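Side-chain contacts in beta-lactamase (Burkholderia cenocepacia, PDB 5E2G), which probably hydrolyses beta-lactams, opening them to substituted beta-amino acids: residues L83-P86 with A87-L91; P138-P142 with G143-K147; Y257-G261 with P262-D266. All coordinates share one frame; numbering follows the deposited sequence.

Interaction 1: residues L83-P86 with A87-L91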
loop_
_atom_site.group_PDB
_atom_site.type_symbol
_atom_site.label_atom_id
_atom_site.label_comp_id
_atom_site.label_asym_id
_atom_site.label_seq_id
_atom_site.Cartn_x
_atom_site.Cartn_y
_atom_site.Cartn_z
ATOM N N LEU A 83 15.817 -4.045 -10.324
ATOM C CA LEU A 83 14.623 -3.313 -10.728
ATOM C C LEU A 83 14.678 -2.909 -12.194
ATOM O O LEU A 83 13.628 -2.685 -12.807
ATOM C CB LEU A 83 14.428 -2.086 -9.851
ATOM C CG LEU A 83 14.081 -2.381 -8.397
ATOM C CD1 LEU A 83 13.847 -1.067 -7.676
ATOM C CD2 LEU A 83 12.859 -3.288 -8.304
ATOM N N ALA A 84 15.875 -2.823 -12.768
ATOM C CA ALA A 84 16.038 -2.543 -14.184
ATOM C C ALA A 84 15.844 -3.772 -15.061
ATOM O O ALA A 84 15.909 -3.649 -16.288
ATOM C CB ALA A 84 17.420 -1.943 -14.438
ATOM N N ASP A 85 15.609 -4.941 -14.476
ATOM C CA ASP A 85 15.386 -6.137 -15.275
ATOM C C ASP A 85 14.107 -5.996 -16.099
ATOM O O ASP A 85 13.097 -5.488 -15.595
ATOM C CB ASP A 85 15.283 -7.374 -14.382
ATOM C CG ASP A 85 16.600 -7.729 -13.710
ATOM O OD1 ASP A 85 17.660 -7.242 -14.163
ATOM O OD2 ASP A 85 16.572 -8.509 -12.736
ATOM N N PRO A 86 14.106 -6.448 -17.354
ATOM C CA PRO A 86 12.869 -6.462 -18.135
ATOM C C PRO A 86 12.005 -7.645 -17.750
ATOM O O PRO A 86 12.500 -8.699 -17.343
ATOM C CB PRO A 86 13.372 -6.599 -19.574
ATOM C CG PRO A 86 14.607 -7.420 -19.422
ATOM C CD PRO A 86 15.238 -6.999 -18.116
ATOM N N ALA A 87 10.689 -7.455 -17.873
ATOM C CA ALA A 87 9.768 -8.548 -17.591
ATOM C C ALA A 87 10.119 -9.776 -18.412
ATOM O O ALA A 87 9.994 -10.905 -17.929
ATOM C CB ALA A 87 8.329 -8.114 -17.862
ATOM N N GLY A 88 10.580 -9.571 -19.651
ATOM C CA GLY A 88 10.948 -10.674 -20.522
ATOM C C GLY A 88 12.077 -11.532 -19.994
ATOM O O GLY A 88 12.251 -12.663 -20.457
ATOM N N LYS A 89 12.854 -11.024 -19.031
ATOM C CA LYS A 89 13.876 -11.853 -18.397
ATOM C C LYS A 89 13.255 -13.036 -17.670
ATOM O O LYS A 89 13.799 -14.145 -17.697
ATOM C CB LYS A 89 14.703 -11.019 -17.422
ATOM C CG LYS A 89 15.733 -11.815 -16.659
ATOM C CD LYS A 89 16.457 -10.955 -15.642
ATOM C CE LYS A 89 17.584 -11.724 -14.981
ATOM N NZ LYS A 89 18.327 -10.889 -13.986
ATOM N N TYR A 90 12.118 -12.820 -17.008
ATOM C CA TYR A 90 11.466 -13.849 -16.210
ATOM C C TYR A 90 10.304 -14.526 -16.929
ATOM O O TYR A 90 9.936 -15.645 -16.558
ATOM C CB TYR A 90 11.003 -13.243 -14.879
ATOM C CG TYR A 90 12.163 -12.604 -14.149
ATOM C CD1 TYR A 90 13.131 -13.392 -13.546
ATOM C CD2 TYR A 90 12.319 -11.217 -14.098
ATOM C CE1 TYR A 90 14.209 -12.828 -12.893
ATOM C CE2 TYR A 90 13.394 -10.642 -13.445
ATOM C CZ TYR A 90 14.338 -11.457 -12.845
ATOM O OH TYR A 90 15.425 -10.929 -12.187
ATOM N N LEU A 91 9.734 -13.888 -17.950
ATOM C CA LEU A 91 8.737 -14.498 -18.826
ATOM C C LEU A 91 9.342 -14.543 -20.218
ATOM O O LEU A 91 9.151 -13.620 -21.019
ATOM C CB LEU A 91 7.425 -13.716 -18.825
ATOM C CG LEU A 91 6.681 -13.655 -17.497
ATOM C CD1 LEU A 91 5.410 -12.831 -17.659
ATOM C CD2 LEU A 91 6.381 -15.060 -16.967
HETATM O O HOH W 1 20.164 -7.932 -14.056
#
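Pro86 and Lys89 meet through their backbones where a loop, extended at Asp85 and Pro86, bends into the short, weakly bonded helix 87-90: Pro86 O takes the N-H of Lys89 at 2.9 Å. The donor stands above the carbonyl plane, 56° out of it, as suits a tight helical turn. Within that turn Ala87 O accepts from both Tyr90 N and Leu91 N. Proline suits the entry because its ring restrains phi and it has no N-H to satisfy; its CD packs 4.1 Å from Lys89 CB.

Asp85, in the residues leading into the short helix, gathers Lys89 and Tyr90 of it on one oxygen. Tyr90 OH donates to Asp85 OD2 over 2.7 Å, arriving on the anti side of the carboxylate and 32° out of its plane. Lys89 NZ forms a salt bridge with the same OD2 at 3.2 Å, whose hydrogen bond is weak. The helix is placed in the fold by Tyr90, which rests on Leu159 and Ala163 of helix 150-164 and on Leu104 of helix 104-108. Lys89 gets to the carboxylate with CG anti to its backbone N (chi1 177°) and the rest fully extended, passing CG over the centre of the Tyr90 ring at a height of 4.0 Å. Ser82 N also donates to OD2, while a water donates to Asp85 OD1 at 2.6 Å.

Interaction 2: residues P138-P142 with G143-K147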
loop_
_atom_site.group_PDB
_atom_site.type_symbol
_atom_site.label_atom_id
_atom_site.label_comp_id
_atom_site.label_asym_id
_atom_site.label_seq_id
_atom_site.Cartn_x
_atom_site.Cartn_y
_atom_site.Cartn_z
ATOM N N PRO A 138 1.098 -0.815 -25.532
ATOM C CA PRO A 138 1.044 0.338 -24.628
ATOM C C PRO A 138 0.535 1.598 -25.311
ATOM O O PRO A 138 0.632 1.768 -26.524
ATOM C CB PRO A 138 2.503 0.512 -24.200
ATOM C CG PRO A 138 3.283 -0.010 -25.358
ATOM C CD PRO A 138 2.477 -1.147 -25.926
ATOM N N ALA A 139 -0.014 2.494 -24.492
ATOM C CA ALA A 139 -0.389 3.814 -24.979
ATOM C C ALA A 139 0.802 4.759 -25.016
ATOM O O ALA A 139 0.843 5.676 -25.846
ATOM C CB ALA A 139 -1.493 4.402 -24.103
ATOM N N TYR A 140 1.777 4.545 -24.139
ATOM C CA TYR A 140 2.929 5.416 -24.006
ATOM C C TYR A 140 4.193 4.570 -23.928
ATOM O O TYR A 140 4.150 3.395 -23.565
ATOM C CB TYR A 140 2.817 6.296 -22.750
ATOM C CG TYR A 140 1.647 7.246 -22.752
ATOM C CD1 TYR A 140 1.702 8.429 -23.464
ATOM C CD2 TYR A 140 0.491 6.962 -22.043
ATOM C CE1 TYR A 140 0.644 9.318 -23.474
ATOM C CE2 TYR A 140 -0.584 7.845 -22.048
ATOM C CZ TYR A 140 -0.496 9.024 -22.768
ATOM O OH TYR A 140 -1.538 9.927 -22.788
ATOM N N ALA A 141 5.325 5.181 -24.260
ATOM C CA ALA A 141 6.597 4.526 -24.020
ATOM C C ALA A 141 6.758 4.252 -22.526
ATOM O O ALA A 141 6.238 5.001 -21.692
ATOM C CB ALA A 141 7.748 5.392 -24.518
ATOM N N PRO A 142 7.460 3.180 -22.157
ATOM C CA PRO A 142 7.642 2.885 -20.728
ATOM C C PRO A 142 8.381 4.009 -20.016
ATOM O O PRO A 142 9.309 4.612 -20.558
ATOM C CB PRO A 142 8.459 1.589 -20.735
ATOM C CG PRO A 142 8.224 0.973 -22.080
ATOM C CD PRO A 142 8.012 2.118 -23.022
ATOM N N GLY A 143 7.936 4.304 -18.797
ATOM C CA GLY A 143 8.621 5.270 -17.963
ATOM C C GLY A 143 8.382 6.723 -18.300
ATOM O O GLY A 143 9.172 7.571 -17.888
ATOM N N THR A 144 7.315 7.051 -19.035
ATOM C CA THR A 144 7.009 8.435 -19.381
ATOM C C THR A 144 5.671 8.926 -18.853
ATOM O O THR A 144 5.457 10.145 -18.820
ATOM C CB THR A 144 7.000 8.648 -20.909
ATOM O OG1 THR A 144 5.940 7.886 -21.492
ATOM C CG2 THR A 144 8.310 8.250 -21.537
ATOM N N HIS A 145 4.756 8.036 -18.483
ATOM C CA HIS A 145 3.465 8.463 -17.973
ATOM C C HIS A 145 3.068 7.595 -16.798
ATOM O O HIS A 145 3.253 6.377 -16.825
ATOM C CB HIS A 145 2.388 8.408 -19.060
ATOM C CG HIS A 145 2.563 9.449 -20.118
ATOM N ND1 HIS A 145 3.575 9.396 -21.052
ATOM C CD2 HIS A 145 1.877 10.588 -20.369
ATOM C CE1 HIS A 145 3.506 10.458 -21.834
ATOM N NE2 HIS A 145 2.477 11.191 -21.449
ATOM N N ARG A 146 2.510 8.227 -15.776
ATOM C CA ARG A 146 2.069 7.536 -14.575
ATOM C C ARG A 146 0.576 7.274 -14.686
ATOM O O ARG A 146 -0.214 8.210 -14.844
ATOM C CB ARG A 146 2.376 8.352 -13.323
ATOM C CG ARG A 146 1.992 7.650 -12.029
ATOM C CD ARG A 146 2.286 8.540 -10.838
ATOM N NE ARG A 146 1.958 7.927 -9.558
ATOM C CZ ARG A 146 0.733 7.850 -9.044
ATOM N NH1 ARG A 146 -0.310 8.329 -9.707
ATOM N NH2 ARG A 146 0.554 7.277 -7.860
ATOM N N LYS A 147 0.190 6.008 -14.582
ATOM C CA LYS A 147 -1.198 5.609 -14.750
ATOM C C LYS A 147 -1.480 4.486 -13.768
ATOM O O LYS A 147 -0.879 3.413 -13.867
ATOM C CB LYS A 147 -1.464 5.168 -16.191
ATOM C CG LYS A 147 -2.844 4.602 -16.437
ATOM C CD LYS A 147 -3.898 5.628 -16.172
ATOM C CE LYS A 147 -5.263 5.035 -16.398
ATOM N NZ LYS A 147 -5.420 4.654 -17.825
HETATM O O HOH W 2 4.676 5.307 -19.352
#
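Tyr140 lays one face of its ring over the imidazole of His145, the two centroids 3.5 Å apart and the planes only 17° from parallel. His145 CG lies over the centre of the phenol ring, whereas Tyr140 CD1 sits toward the rim of the smaller imidazole. His145 CB adds a CH-pi contact above the same tyrosine face, 4.1 Å from the centroid. The stack lets two flat groups bury a face against each other in a surface turn, while ND1 of the histidine keeps a bond to Thr144.

The rotation of the imidazole is fixed by that bond. His145 ND1 donates to Thr144 OG1 at 2.8 Å, with the oxygen nearly in the ring plane, 8° out of it. That hydroxyl in turn gives its proton to Ala141 O at 2.9 Å, so it serves as acceptor and donor at once and links the imidazole to the carbonyl of Ala141. Its place follows from chi1 of 65°, which sets OG1 between the backbone N and the carbonyl carbon and turns it back over the bend. Threonine fits because its methyl CG2 can meanwhile lie against Ala141 CB, 4.2 Å away. A water accepts from His145 N and lies 2.8 Å from Ala141 O, to which it probably donates.

Pro142 and Gly143 occupy the corners, proline with its fixed phi and glycine with a positive phi where a CB would clash with Pro142 O. This is a type II beta turn, Ala141 to Thr144, leading into edge strand 145-146, which pairs with strand 294-303 in the large antiparallel sheet.

Interaction 3: residues Y257-G261 with P262-D266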
loop_
_atom_site.group_PDB
_atom_site.type_symbol
_atom_site.label_atom_id
_atom_site.label_comp_id
_atom_site.label_asym_id
_atom_site.label_seq_id
_atom_site.Cartn_x
_atom_site.Cartn_y
_atom_site.Cartn_z
ATOM N N TYR A 257 11.678 8.258 -7.760
ATOM C CA TYR A 257 11.984 7.942 -9.154
ATOM C C TYR A 257 11.359 8.885 -10.171
ATOM O O TYR A 257 11.977 9.151 -11.209
ATOM C CB TYR A 257 11.538 6.511 -9.472
ATOM C CG TYR A 257 12.338 5.459 -8.751
ATOM C CD1 TYR A 257 13.645 5.185 -9.119
ATOM C CD2 TYR A 257 11.784 4.735 -7.700
ATOM C CE1 TYR A 257 14.386 4.207 -8.457
ATOM C CE2 TYR A 257 12.510 3.762 -7.034
ATOM C CZ TYR A 257 13.808 3.499 -7.415
ATOM O OH TYR A 257 14.527 2.532 -6.755
ATOM N N PHE A 258 10.133 9.366 -9.929
ATOM C CA PHE A 258 9.424 10.216 -10.878
ATOM C C PHE A 258 8.721 11.350 -10.155
ATOM O O PHE A 258 8.225 11.176 -9.042
ATOM C CB PHE A 258 8.345 9.461 -11.659
ATOM C CG PHE A 258 8.864 8.400 -12.578
ATOM C CD1 PHE A 258 8.935 7.074 -12.159
ATOM C CD2 PHE A 258 9.234 8.714 -13.876
ATOM C CE1 PHE A 258 9.397 6.083 -13.012
ATOM C CE2 PHE A 258 9.691 7.735 -14.738
ATOM C CZ PHE A 258 9.777 6.414 -14.304
ATOM N N ARG A 259 8.658 12.506 -10.810
ATOM C CA ARG A 259 7.642 13.503 -10.504
ATOM C C ARG A 259 6.421 13.239 -11.368
ATOM O O ARG A 259 6.550 12.977 -12.563
ATOM C CB ARG A 259 8.130 14.924 -10.783
ATOM C CG ARG A 259 9.489 15.233 -10.257
ATOM C CD ARG A 259 9.525 15.259 -8.752
ATOM N NE ARG A 259 10.861 15.639 -8.311
ATOM C CZ ARG A 259 11.242 15.722 -7.047
ATOM N NH1 ARG A 259 10.373 15.447 -6.086
ATOM N NH2 ARG A 259 12.485 16.087 -6.752
ATOM N N ALA A 260 5.237 13.313 -10.765
ATOM C CA ALA A 260 3.986 13.322 -11.523
ATOM C C ALA A 260 3.094 14.381 -10.896
ATOM O O ALA A 260 2.601 14.196 -9.780
ATOM C CB ALA A 260 3.305 11.955 -11.529
ATOM N N GLY A 261 2.901 15.493 -11.601
ATOM C CA GLY A 261 2.268 16.646 -11.014
ATOM C C GLY A 261 2.898 16.995 -9.678
ATOM O O GLY A 261 4.117 17.127 -9.559
ATOM N N PRO A 262 2.067 17.110 -8.636
ATOM C CA PRO A 262 2.574 17.457 -7.299
ATOM C C PRO A 262 3.224 16.297 -6.567
ATOM O O PRO A 262 3.839 16.506 -5.512
ATOM C CB PRO A 262 1.306 17.884 -6.568
ATOM C CG PRO A 262 0.271 16.947 -7.152
ATOM C CD PRO A 262 0.611 16.873 -8.621
ATOM N N LEU A 263 3.089 15.098 -7.099
ATOM C CA LEU A 263 3.415 13.862 -6.420
ATOM C C LEU A 263 4.801 13.397 -6.833
ATOM O O LEU A 263 5.225 13.603 -7.971
ATOM C CB LEU A 263 2.353 12.818 -6.776
ATOM C CG LEU A 263 2.421 11.337 -6.460
ATOM C CD1 LEU A 263 0.995 10.816 -6.415
ATOM C CD2 LEU A 263 3.211 10.604 -7.515
ATOM N N THR A 264 5.506 12.773 -5.897
ATOM C CA THR A 264 6.743 12.071 -6.201
ATOM C C THR A 264 6.506 10.583 -5.980
ATOM O O THR A 264 5.990 10.179 -4.934
ATOM C CB THR A 264 7.901 12.586 -5.347
ATOM O OG1 THR A 264 8.097 13.971 -5.630
ATOM C CG2 THR A 264 9.185 11.829 -5.656
ATOM N N GLN A 265 6.852 9.782 -6.980
ATOM C CA GLN A 265 6.582 8.350 -6.987
ATOM C C GLN A 265 7.833 7.588 -6.573
ATOM O O GLN A 265 8.859 7.660 -7.261
ATOM C CB GLN A 265 6.119 7.902 -8.373
ATOM C CG GLN A 265 5.779 6.435 -8.459
ATOM C CD GLN A 265 4.617 6.064 -7.564
ATOM O OE1 GLN A 265 3.500 6.537 -7.764
ATOM N NE2 GLN A 265 4.872 5.214 -6.569
ATOM N N ASP A 266 7.753 6.888 -5.438
ATOM C CA ASP A 266 8.812 5.990 -4.993
ATOM C C ASP A 266 8.502 4.592 -5.532
ATOM O O ASP A 266 7.793 4.461 -6.532
ATOM C CB ASP A 266 8.937 6.016 -3.467
ATOM C CG ASP A 266 9.122 7.418 -2.903
ATOM O OD1 ASP A 266 9.398 8.360 -3.679
ATOM O OD2 ASP A 266 8.999 7.581 -1.664
HETATM O O HOH W 3 6.185 16.289 -8.173
#
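Arg259 and Thr264 lie side by side and point the same way from one face of the hairpin. Arg259 NH1 donates to Thr264 OG1 at 2.8 Å; the N-H...O angle is 137°, and the hydroxyl lies near the edge of the guanidinium, tilted 16° out of its plane. A bend at chi2 (-68°) folds the arginine chain across toward its neighbour instead of straight out; the side chain also touches Ser297 and Ile299 of strand 294-303. Beta-branched threonine suits a strand and offers the oxygen.

Phe258, Ala260, Leu263 and Gln265 occupy the other face. Ala260 CB and Leu263 CD2 are 4.2 Å apart, and Met289 of helix 287-291 lies against both; the small alanine leaves room for the leucine. Gln265 directs its amide away from Phe258: its OE1 accepts from Arg146 NE, and its NE2 donates to Asp266 O at 3.0 Å and to Ile268 O.

These strands form a beta hairpin with a two-residue loop in the large antiparallel sheet of the beta-lactamase fold, closed by a type II' turn from Ala260 to Leu263. Gly261 takes the positive phi, where a CB would clash with Pro262 CD, and proline supplies the next corner. Ala260 N reaches Leu263 O at 2.8 Å, and Leu263 N returns to Ala260 O. Farther along, Gln265 N donates to Phe258 O at 2.8 Å, in the carbonyl plane. Tyr257 and Phe258 face Gln265 together in a classic beta bulge: Tyr257 N donates to Gln265 O at 2.9 Å, Phe258 N weakly to the same oxygen. The edge of the Tyr257 ring lies beside Asp266, CD2 to C being 3.9 Å.

Overall arrangement
From the N terminus, interaction 1 comes first, closing the bend from the loop after helix 64-77 into helix 87-90. Interaction 2 then closes the turn that leads from helix 126-135 to edge strand 145-146, and interaction 3 closes the hairpin of strands 256-260 and 263-265. The three are local and in series; none nests in or crosses another. Interactions 1 and 2 do not touch, their nearest atoms being about 9 Å apart. Interaction 3 meets both: Tyr257 OH packs on Leu83 CD1 at 3.8 Å, and Arg146 CD on Ala260 CB at 3.6 Å. Strand 145-146 and the hairpin are both in the large sheet, with strand 294-303 between them, while interaction 1 lies among the helices.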